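Side-chain contacts in Sso-CP2 metallo-carboxypetidase (PDB 4MMO), which probably acts as a zinc-dependent carboxypeptidase of the M20 family, removing residues from the C-terminal ends of peptides: residues Q75-I80 / Y98-S103; F310-V313 / D317-K320; K357-S362 / V396-A401; L132-G135 / G140-N143. One frame throughout, in Å; residues are numbered along the deposited sequence.

Three of the four contacts belong to the zinc-bearing part of the chain, and contact 2 lies in the dimerisation region. Contact 1 adjoins the metal site from the loop 75-80 and contact 4 from the end of strand 128-134: the side chains of Gln-75 and Glu-134 each come about 8 Å from the bound zinc ion, while the centres of the two contacts are 19 Å apart. Contact 3 is more remote, with the side chain of Ile-399 about 13 Å from the zinc ion. Contacts 1 and 2 are the farthest apart, 29 Å between centres and on opposite sides of the chain's centre. Arg-311 of contact 2 extends to a bound sulfate ion and the second subunit.

Contact 1 (Q75-I80 / Y98-S103); sequences QPVDPI and YARGAS
Arg-100 meets Gln-75, Pro-76 and Val-77, from CB to the guanidinium, and its atoms can be taken in order. CB packs on CG1 of Val-77 at 3.7 Å, and the two side chains run past each other in opposite directions. CG anti to the backbone N (chi1 163°) carries the chain toward the loop, where bends at chi2 and chi3 fold it against the backbone of Gln-75. CD passes 3.3 Å from Gln-75 O, and NE then donates to that same oxygen at 3.0 Å. The bond is bent (N-H...O 135°), and NE stands well above the plane of the Gln-75 carbonyl. A second carbonyl is gripped side-on: NE and NH2 both point at Pro-76 O, with NH2 the nearer at 2.9 Å. That NH2 bond lies in the plane of the Pro-76 carbonyl, with a C=O...N angle of 151°, whereas NE approaches the same oxygen from above. Both acceptors lie close to the guanidinium plane, so the group is held against rotation by two successive peptide oxygens. Its remaining nitrogen, NH1, forms a salt bridge with Glu-413 and also bonds Ala-410 O, which ties a third part of the chain to the pair. Gln-75 turns its amide elsewhere, NE2 donating to Glu-138, a zinc-binding residue of the protein although no metal sits on it here. Arg-100 itself occupies the second position of a type II beta turn, Ala-99 to Ala-102, followed by Gly-101 with positive phi. The turn leads into helix 102-121, which carries the zinc ligand Asp-104, beside the M20 metal site.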
loop_
_atom_site.group_PDB
_atom_site.type_symbol
_atom_site.label_atom_id
_atom_site.label_comp_id
_atom_site.label_asym_id
_atom_site.label_seq_id
_atom_site.Cartn_x
_atom_site.Cartn_y
_atom_site.Cartn_z
ATOM N N GLN A 75 19.088 -13.517 -2.012
ATOM C CA GLN A 75 17.765 -12.936 -1.823
ATOM C C GLN A 75 16.894 -13.851 -0.963
ATOM O O GLN A 75 17.147 -15.056 -0.887
ATOM C CB GLN A 75 17.088 -12.722 -3.177
ATOM C CG GLN A 75 17.577 -11.499 -3.944
ATOM C CD GLN A 75 16.712 -10.271 -3.713
ATOM O OE1 GLN A 75 15.484 -10.353 -3.708
ATOM N NE2 GLN A 75 17.353 -9.124 -3.522
ATOM N N PRO A 76 15.854 -13.286 -0.323
ATOM C CA PRO A 76 14.908 -14.118 0.433
ATOM C C PRO A 76 14.192 -15.084 -0.502
ATOM O O PRO A 76 14.309 -14.924 -1.719
ATOM C CB PRO A 76 13.919 -13.101 1.021
ATOM C CG PRO A 76 14.600 -11.774 0.926
ATOM C CD PRO A 76 15.491 -11.859 -0.276
ATOM N N VAL A 77 13.469 -16.058 0.049
ATOM C CA VAL A 77 12.857 -17.110 -0.763
ATOM C C VAL A 77 11.343 -17.193 -0.588
ATOM O O VAL A 77 10.705 -18.112 -1.097
ATOM C CB VAL A 77 13.484 -18.486 -0.456
ATOM C CG1 VAL A 77 14.976 -18.455 -0.746
ATOM C CG2 VAL A 77 13.232 -18.889 0.994
ATOM N N ASP A 78 10.767 -16.229 0.119
ATOM C CA ASP A 78 9.325 -16.202 0.317
ATOM C C ASP A 78 8.630 -15.756 -0.969
ATOM O O ASP A 78 9.116 -14.855 -1.647
ATOM C CB ASP A 78 8.968 -15.261 1.465
ATOM C CG ASP A 78 9.623 -15.662 2.772
ATOM O OD1 ASP A 78 9.178 -16.659 3.381
ATOM O OD2 ASP A 78 10.580 -14.979 3.193
ATOM N N PRO A 79 7.488 -16.379 -1.309
ATOM C CA PRO A 79 6.782 -17.427 -0.567
ATOM C C PRO A 79 7.263 -18.838 -0.910
ATOM O O PRO A 79 7.303 -19.206 -2.083
ATOM C CB PRO A 79 5.324 -17.235 -1.002
ATOM C CG PRO A 79 5.385 -16.506 -2.329
ATOM C CD PRO A 79 6.811 -16.084 -2.582
ATOM N N ILE A 80 7.598 -19.614 0.117
ATOM C CA ILE A 80 8.148 -20.958 -0.055
ATOM C C ILE A 80 7.225 -21.853 -0.878
ATOM O O ILE A 80 7.679 -22.800 -1.521
ATOM C CB ILE A 80 8.431 -21.622 1.325
ATOM C CG1 ILE A 80 9.707 -21.055 1.948
ATOM C CG2 ILE A 80 8.603 -23.136 1.206
ATOM C CD1 ILE A 80 9.597 -19.633 2.450
ATOM N N TYR A 98 19.129 -26.589 -8.639
ATOM C CA TYR A 98 18.031 -25.728 -8.211
ATOM C C TYR A 98 18.228 -25.232 -6.787
ATOM O O TYR A 98 18.065 -25.984 -5.826
ATOM C CB TYR A 98 16.696 -26.467 -8.333
ATOM C CG TYR A 98 16.242 -26.637 -9.761
ATOM C CD1 TYR A 98 16.670 -27.716 -10.524
ATOM C CD2 TYR A 98 15.395 -25.712 -10.352
ATOM C CE1 TYR A 98 16.261 -27.870 -11.835
ATOM C CE2 TYR A 98 14.982 -25.855 -11.661
ATOM C CZ TYR A 98 15.417 -26.936 -12.399
ATOM O OH TYR A 98 15.006 -27.081 -13.704
ATOM N N ALA A 99 18.581 -23.959 -6.658
ATOM C CA ALA A 99 18.749 -23.343 -5.352
ATOM C C ALA A 99 18.748 -21.825 -5.463
ATOM O O ALA A 99 19.181 -21.268 -6.473
ATOM C CB ALA A 99 20.042 -23.816 -4.711
ATOM N N ARG A 100 18.242 -21.157 -4.429
ATOM C CA ARG A 100 18.440 -19.721 -4.296
ATOM C C ARG A 100 19.941 -19.471 -4.201
ATOM O O ARG A 100 20.634 -20.114 -3.409
ATOM C CB ARG A 100 17.720 -19.186 -3.054
ATOM C CG ARG A 100 18.164 -17.797 -2.584
ATOM C CD ARG A 100 17.892 -16.693 -3.613
ATOM N NE ARG A 100 16.506 -16.232 -3.601
ATOM C CZ ARG A 100 15.606 -16.450 -4.560
ATOM N NH1 ARG A 100 15.912 -17.128 -5.660
ATOM N NH2 ARG A 100 14.378 -15.972 -4.415
ATOM N N GLY A 101 20.437 -18.546 -5.017
ATOM C CA GLY A 101 21.851 -18.208 -5.027
ATOM C C GLY A 101 22.676 -18.915 -6.090
ATOM O O GLY A 101 23.886 -18.726 -6.168
ATOM N N ALA A 102 22.030 -19.732 -6.910
ATOM C CA ALA A 102 22.745 -20.508 -7.916
ATOM C C ALA A 102 23.359 -19.581 -8.976
ATOM O O ALA A 102 24.520 -19.732 -9.352
ATOM C CB ALA A 102 21.809 -21.514 -8.556
ATOM N N SER A 103 22.566 -18.613 -9.420
ATOM C CA SER A 103 22.991 -17.625 -10.397
ATOM C C SER A 103 23.571 -16.390 -9.710
ATOM O O SER A 103 24.669 -15.942 -10.045
ATOM C CB SER A 103 21.798 -17.226 -11.264
ATOM O OG SER A 103 22.153 -16.202 -12.177
#

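Contact 2 (F310-V313 / D317-K320); sequences FRLV and DPYK. With SO4 (sulfate ion), chain D.
Leu-312 and Pro-318 make the apolar part of this contact, one methyl group against one flank of a proline. CD1 of Leu-312 lies 3.6 Å from Pro-318 CA and 3.7 Å from Pro-318 CB, the two side chains meeting at a slant. With CG anti to its own carbonyl carbon (chi1 -55°), the leucine projects from the end of strand 299-312 toward the first turn of helix 318-331, where it also touches Val-321. Phe-343 and Tyr-345 of strand 337-348 pack on Pro-318 as well. Strand, short connection and helix form a beta-alpha unit of the M20 dimerisation domain, in which helices pack against an antiparallel sheet.

A capping bond closes the start of the helix. Asp-317 is its N-cap, and its OD1 accepts from Tyr-319 N at 3.0 Å, using the anti side of the carboxylate with the donor 34° out of its plane.

Ionic contacts belong to Arg-311, the strand residue before Leu-312. Its NH1 donates to O4 of a sulfate ion at 2.7 Å with a nearly straight bond of 161°, and the sulfur lies in the guanidinium plane. The ion, probably from the crystallisation liquor, is also bonded by Thr-380 N and by His-197 NE2 of the second subunit, while Arg-311 NH2 bonds Ser-198 OG of that subunit.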
loop_
_atom_site.group_PDB
_atom_site.type_symbol
_atom_site.label_atom_id
_atom_site.label_comp_id
_atom_site.label_asym_id
_atom_site.label_seq_id
_atom_site.Cartn_x
_atom_site.Cartn_y
_atom_site.Cartn_z
ATOM N N PHE A 310 15.320 5.879 -6.714
ATOM C CA PHE A 310 15.794 6.651 -7.855
ATOM C C PHE A 310 16.975 5.918 -8.475
ATOM O O PHE A 310 17.980 5.704 -7.803
ATOM C CB PHE A 310 16.281 8.038 -7.424
ATOM C CG PHE A 310 15.207 8.938 -6.866
ATOM C CD1 PHE A 310 14.822 8.848 -5.539
ATOM C CD2 PHE A 310 14.614 9.903 -7.663
ATOM C CE1 PHE A 310 13.849 9.689 -5.025
ATOM C CE2 PHE A 310 13.644 10.745 -7.155
ATOM C CZ PHE A 310 13.262 10.638 -5.832
ATOM N N ARG A 311 16.862 5.531 -9.742
ATOM C CA ARG A 311 18.002 4.971 -10.463
ATOM C C ARG A 311 18.734 6.119 -11.135
ATOM O O ARG A 311 18.115 6.954 -11.793
ATOM C CB ARG A 311 17.552 3.957 -11.509
ATOM C CG ARG A 311 16.752 2.805 -10.950
ATOM C CD ARG A 311 17.618 1.836 -10.173
ATOM N NE ARG A 311 16.802 0.786 -9.571
ATOM C CZ ARG A 311 17.265 -0.387 -9.157
ATOM N NH1 ARG A 311 18.552 -0.685 -9.279
ATOM N NH2 ARG A 311 16.434 -1.270 -8.624
ATOM N N LEU A 312 20.051 6.154 -10.969
ATOM C CA LEU A 312 20.852 7.291 -11.404
ATOM C C LEU A 312 21.845 6.918 -12.497
ATOM O O LEU A 312 22.232 5.758 -12.636
ATOM C CB LEU A 312 21.600 7.868 -10.204
ATOM C CG LEU A 312 20.705 8.243 -9.020
ATOM C CD1 LEU A 312 21.542 8.619 -7.808
ATOM C CD2 LEU A 312 19.770 9.381 -9.408
ATOM N N VAL A 313 22.251 7.921 -13.270
ATOM C CA VAL A 313 23.225 7.742 -14.338
ATOM C C VAL A 313 24.300 8.813 -14.193
ATOM O O VAL A 313 24.073 9.821 -13.526
ATOM C CB VAL A 313 22.563 7.840 -15.729
ATOM C CG1 VAL A 313 21.486 6.777 -15.877
ATOM C CG2 VAL A 313 21.969 9.227 -15.953
ATOM N N ASP A 317 25.005 12.390 -8.409
ATOM C CA ASP A 317 25.479 12.020 -7.085
ATOM C C ASP A 317 24.251 11.765 -6.215
ATOM O O ASP A 317 23.423 12.659 -6.047
ATOM C CB ASP A 317 26.313 13.170 -6.509
ATOM C CG ASP A 317 26.944 12.835 -5.170
ATOM O OD1 ASP A 317 26.407 11.988 -4.424
ATOM O OD2 ASP A 317 27.990 13.442 -4.858
ATOM N N PRO A 318 24.125 10.551 -5.654
ATOM C CA PRO A 318 22.915 10.241 -4.885
ATOM C C PRO A 318 22.717 11.158 -3.682
ATOM O O PRO A 318 21.581 11.527 -3.373
ATOM C CB PRO A 318 23.145 8.792 -4.439
ATOM C CG PRO A 318 24.612 8.592 -4.522
ATOM C CD PRO A 318 25.061 9.414 -5.677
ATOM N N TYR A 319 23.804 11.535 -3.018
ATOM C CA TYR A 319 23.709 12.453 -1.891
ATOM C C TYR A 319 23.228 13.828 -2.355
ATOM O O TYR A 319 22.501 14.512 -1.643
ATOM C CB TYR A 319 25.051 12.552 -1.161
ATOM C CG TYR A 319 25.458 11.252 -0.504
ATOM C CD1 TYR A 319 24.943 10.890 0.731
ATOM C CD2 TYR A 319 26.351 10.384 -1.122
ATOM C CE1 TYR A 319 25.302 9.705 1.336
ATOM C CE2 TYR A 319 26.717 9.189 -0.520
ATOM C CZ TYR A 319 26.186 8.858 0.711
ATOM O OH TYR A 319 26.539 7.678 1.327
ATOM N N LYS A 320 23.614 14.224 -3.559
ATOM C CA LYS A 320 23.133 15.481 -4.114
ATOM C C LYS A 320 21.652 15.383 -4.492
ATOM O O LYS A 320 20.873 16.296 -4.223
ATOM C CB LYS A 320 23.962 15.877 -5.330
ATOM C CG LYS A 320 23.580 17.219 -5.917
ATOM C CD LYS A 320 24.621 17.701 -6.912
ATOM C CE LYS A 320 24.255 19.060 -7.481
ATOM N NZ LYS A 320 25.299 19.569 -8.416
HETATM S S SO4 D . 19.683 -4.325 -8.281
HETATM O O1 SO4 D . 18.458 -4.387 -7.492
HETATM O O2 SO4 D . 20.818 -4.833 -7.492
HETATM O O3 SO4 D . 19.391 -5.073 -9.511
HETATM O O4 SO4 D . 19.983 -2.946 -8.649
#

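Contact 3 (K357-S362 / V396-A401); sequences KAMIES and VSAIGA
Helix 354-367 faces the loop 396-401 with Met-359 opposite Ala-398, their CA atoms 7.0 Å apart, the nearest CA pair of the two segments. Here the helix packs against the mixed six-stranded sheet of the alpha/beta zinc domain: the loop continues strand 395-396 of that sheet, and Met-359 is the helix residue that packs on it. Its CG stands anti to the backbone N (chi1 -159°), after which bends at chi2 and chi3 curl the thioether over the loop. The sulfur rests on Ile-399, with SD 3.6 Å from CG1 and 3.8 Å from CD1, the two chains crossing at about a right angle. Ala-398 CB lies 3.6 Å from Met-359 SD; a closer approach in the model is doubtful. Ile-399 reaches the sulfur from a backbone of positive phi, 82°, an uncommon conformation for a beta-branched residue. Ile-161 and Ile-175, from strands 159-161 and 174-176, and Phe-430 of helix 417-433 also pack on Met-359, making it part of a buried apolar core. At the end of the chain, Met-359 CE bridges two branches: CD1 of Ile-399 at 4.1 Å and CG1 of Val-396 at 4.0 Å.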
loop_
_atom_site.group_PDB
_atom_site.type_symbol
_atom_site.label_atom_id
_atom_site.label_comp_id
_atom_site.label_asym_id
_atom_site.label_seq_id
_atom_site.Cartn_x
_atom_site.Cartn_y
_atom_site.Cartn_z
ATOM N N LYS A 357 39.247 -6.037 -22.303
ATOM C CA LYS A 357 39.725 -6.737 -23.489
ATOM C C LYS A 357 39.934 -8.211 -23.188
ATOM O O LYS A 357 39.433 -9.069 -23.909
ATOM C CB LYS A 357 41.029 -6.110 -23.991
ATOM C CG LYS A 357 40.828 -4.844 -24.809
ATOM C CD LYS A 357 42.136 -4.089 -25.003
ATOM C CE LYS A 357 42.077 -3.165 -26.211
ATOM N NZ LYS A 357 43.321 -2.361 -26.358
ATOM N N ALA A 358 40.667 -8.498 -22.115
ATOM C CA ALA A 358 40.907 -9.877 -21.693
ATOM C C ALA A 358 39.591 -10.622 -21.477
ATOM O O ALA A 358 39.486 -11.819 -21.739
ATOM C CB ALA A 358 41.736 -9.898 -20.421
ATOM N N MET A 359 38.581 -9.900 -21.009
ATOM C CA MET A 359 37.285 -10.496 -20.722
ATOM C C MET A 359 36.514 -10.806 -22.015
ATOM O O MET A 359 35.941 -11.884 -22.163
ATOM C CB MET A 359 36.485 -9.545 -19.830
ATOM C CG MET A 359 35.367 -10.193 -19.060
ATOM S SD MET A 359 35.889 -11.407 -17.822
ATOM C CE MET A 359 36.541 -10.352 -16.533
ATOM N N ILE A 360 36.511 -9.863 -22.950
ATOM C CA ILE A 360 35.880 -10.074 -24.253
ATOM C C ILE A 360 36.500 -11.252 -25.012
ATOM O O ILE A 360 35.790 -12.081 -25.578
ATOM C CB ILE A 360 35.967 -8.804 -25.129
ATOM C CG1 ILE A 360 35.029 -7.732 -24.572
ATOM C CG2 ILE A 360 35.608 -9.114 -26.595
ATOM C CD1 ILE A 360 35.110 -6.390 -25.279
ATOM N N GLU A 361 37.824 -11.320 -25.029
ATOM C CA GLU A 361 38.515 -12.330 -25.822
ATOM C C GLU A 361 38.338 -13.721 -25.210
ATOM O O GLU A 361 38.096 -14.698 -25.923
ATOM C CB GLU A 361 39.999 -11.972 -25.966
ATOM C CG GLU A 361 40.806 -12.940 -26.837
ATOM C CD GLU A 361 42.285 -12.578 -26.927
ATOM O OE1 GLU A 361 43.119 -13.508 -26.972
ATOM O OE2 GLU A 361 42.618 -11.373 -26.952
ATOM N N SER A 362 38.445 -13.811 -23.888
ATOM C CA SER A 362 38.254 -15.086 -23.199
ATOM C C SER A 362 36.831 -15.604 -23.376
ATOM O O SER A 362 36.619 -16.800 -23.585
ATOM C CB SER A 362 38.580 -14.955 -21.708
ATOM O OG SER A 362 37.817 -13.928 -21.102
ATOM N N VAL A 396 35.071 -3.982 -14.615
ATOM C CA VAL A 396 34.126 -4.650 -15.499
ATOM C C VAL A 396 33.297 -5.651 -14.694
ATOM O O VAL A 396 33.727 -6.116 -13.638
ATOM C CB VAL A 396 34.862 -5.395 -16.638
ATOM C CG1 VAL A 396 35.790 -6.458 -16.072
ATOM C CG2 VAL A 396 33.876 -6.007 -17.629
ATOM N N SER A 397 32.107 -5.967 -15.193
ATOM C CA SER A 397 31.303 -7.039 -14.628
ATOM C C SER A 397 31.062 -8.093 -15.696
ATOM O O SER A 397 30.295 -7.881 -16.638
ATOM C CB SER A 397 29.975 -6.511 -14.097
ATOM O OG SER A 397 29.289 -7.528 -13.385
ATOM N N ALA A 398 31.730 -9.230 -15.540
ATOM C CA ALA A 398 31.646 -10.306 -16.511
ATOM C C ALA A 398 32.055 -11.616 -15.864
ATOM O O ALA A 398 32.687 -11.612 -14.810
ATOM C CB ALA A 398 32.548 -10.012 -17.668
ATOM N N ILE A 399 31.747 -12.711 -16.558
ATOM C CA ILE A 399 31.811 -14.083 -16.045
ATOM C C ILE A 399 30.538 -14.363 -15.264
ATOM O O ILE A 399 30.181 -13.612 -14.359
ATOM C CB ILE A 399 33.047 -14.381 -15.165
ATOM C CG1 ILE A 399 34.336 -14.000 -15.901
ATOM C CG2 ILE A 399 33.069 -15.857 -14.784
ATOM C CD1 ILE A 399 35.578 -14.030 -15.033
ATOM N N GLY A 400 29.850 -15.440 -15.626
ATOM C CA GLY A 400 28.604 -15.795 -14.974
ATOM C C GLY A 400 28.245 -17.257 -15.127
ATOM O O GLY A 400 28.250 -17.802 -16.233
ATOM N N ALA A 401 27.933 -17.893 -14.002
ATOM C CA ALA A 401 27.516 -19.287 -14.002
ATOM C C ALA A 401 26.066 -19.402 -14.461
ATOM O O ALA A 401 25.623 -20.469 -14.887
ATOM C CB ALA A 401 27.675 -19.870 -12.618
#

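Contact 4 (L132-G135 / G140-N143); sequences LYEG and GSVN
The carboxylate of Glu-134 is the flat group that Ser-141 meets, and the hydroxyl comes to it close to its plane, at the edge and not over a face. Ser-141 OG donates to Glu-134 OE2, using the syn lone pair on the side of the other oxygen. The modelled separation of OG and OE2, 2.5 Å, is short, and its exact value deserves caution. Ser-141 CB follows its hydroxyl in, 3.4 Å from Glu-134 OE2 and 3.7 Å from Glu-134 OE1, so the serine lies near both oxygens while bonding one. Pro-382, from a distant loop, touches both side chains.

Glu-134 places CG between its backbone N and carbonyl carbon (chi1 74°), and from there an extended chain carries the carboxylate across to the returning loop. In that loop Ser-141 has a left-handed backbone, phi 54°, directly after Gly-140, which also has positive phi. The carboxylate has further partners: OE2 also bonds Tyr-69 OH, and OE1 takes a weak bond from Glu-136 N. Two hydroxyls therefore converge on OE2, which helps fix the rotation of the group in its buried setting.

By position Glu-134 lies in the second shell of the metal site, packing on the zinc ligand His-71, with its side chain about 4 Å from that of His-71 and about 8 Å from the zinc ion. It ends strand 128-134, which runs between strands 53-58 and 65-71 in the mixed sheet, while Ser-141 lies in the loop leading to helix 144-149.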
loop_
_atom_site.group_PDB
_atom_site.type_symbol
_atom_site.label_atom_id
_atom_site.label_comp_id
_atom_site.label_asym_id
_atom_site.label_seq_id
_atom_site.Cartn_x
_atom_site.Cartn_y
_atom_site.Cartn_z
ATOM N N LEU A 132 37.439 -10.305 -2.355
ATOM C CA LEU A 132 36.602 -9.555 -1.427
ATOM C C LEU A 132 35.152 -9.990 -1.559
ATOM O O LEU A 132 34.458 -9.597 -2.496
ATOM C CB LEU A 132 36.726 -8.049 -1.678
ATOM C CG LEU A 132 36.150 -7.148 -0.583
ATOM C CD1 LEU A 132 36.930 -7.317 0.697
ATOM C CD2 LEU A 132 36.162 -5.688 -1.005
ATOM N N TYR A 133 34.713 -10.815 -0.611
ATOM C CA TYR A 133 33.352 -11.331 -0.594
ATOM C C TYR A 133 32.542 -10.690 0.533
ATOM O O TYR A 133 32.857 -10.886 1.709
ATOM C CB TYR A 133 33.374 -12.844 -0.396
ATOM C CG TYR A 133 34.197 -13.601 -1.414
ATOM C CD1 TYR A 133 34.286 -13.167 -2.732
ATOM C CD2 TYR A 133 34.876 -14.758 -1.059
ATOM C CE1 TYR A 133 35.027 -13.865 -3.664
ATOM C CE2 TYR A 133 35.620 -15.461 -1.978
ATOM C CZ TYR A 133 35.694 -15.010 -3.283
ATOM O OH TYR A 133 36.438 -15.708 -4.205
ATOM N N GLU A 134 31.506 -9.930 0.175
ATOM C CA GLU A 134 30.638 -9.296 1.170
ATOM C C GLU A 134 29.343 -10.084 1.362
ATOM O O GLU A 134 29.027 -10.982 0.578
ATOM C CB GLU A 134 30.317 -7.847 0.788
ATOM C CG GLU A 134 29.317 -7.676 -0.365
ATOM C CD GLU A 134 28.512 -6.389 -0.259
ATOM O OE1 GLU A 134 28.145 -5.998 0.870
ATOM O OE2 GLU A 134 28.243 -5.765 -1.308
ATOM N N GLY A 135 28.591 -9.720 2.399
ATOM C CA GLY A 135 27.361 -10.412 2.742
ATOM C C GLY A 135 26.142 -9.508 2.790
ATOM O O GLY A 135 25.124 -9.887 3.367
ATOM N N GLY A 140 21.852 -3.670 -0.290
ATOM C CA GLY A 140 22.418 -2.381 -0.645
ATOM C C GLY A 140 23.850 -2.130 -0.206
ATOM O O GLY A 140 24.339 -1.008 -0.345
ATOM N N SER A 141 24.522 -3.154 0.314
ATOM C CA SER A 141 25.924 -3.035 0.725
ATOM C C SER A 141 26.114 -1.878 1.702
ATOM O O SER A 141 27.075 -1.112 1.590
ATOM C CB SER A 141 26.833 -2.826 -0.497
ATOM O OG SER A 141 26.647 -3.840 -1.471
ATOM N N VAL A 142 25.195 -1.765 2.656
ATOM C CA VAL A 142 25.134 -0.620 3.563
ATOM C C VAL A 142 26.460 -0.353 4.269
ATOM O O VAL A 142 26.904 0.792 4.343
ATOM C CB VAL A 142 24.028 -0.811 4.626
ATOM C CG1 VAL A 142 23.998 0.360 5.605
ATOM C CG2 VAL A 142 22.676 -0.962 3.956
ATOM N N ASN A 143 27.090 -1.407 4.777
ATOM C CA ASN A 143 28.309 -1.256 5.564
ATOM C C ASN A 143 29.605 -1.532 4.803
ATOM O O ASN A 143 30.664 -1.647 5.415
ATOM C CB ASN A 143 28.236 -2.146 6.806
ATOM C CG ASN A 143 27.103 -1.752 7.727
ATOM O OD1 ASN A 143 27.092 -0.647 8.270
ATOM N ND2 ASN A 143 26.138 -2.649 7.906
#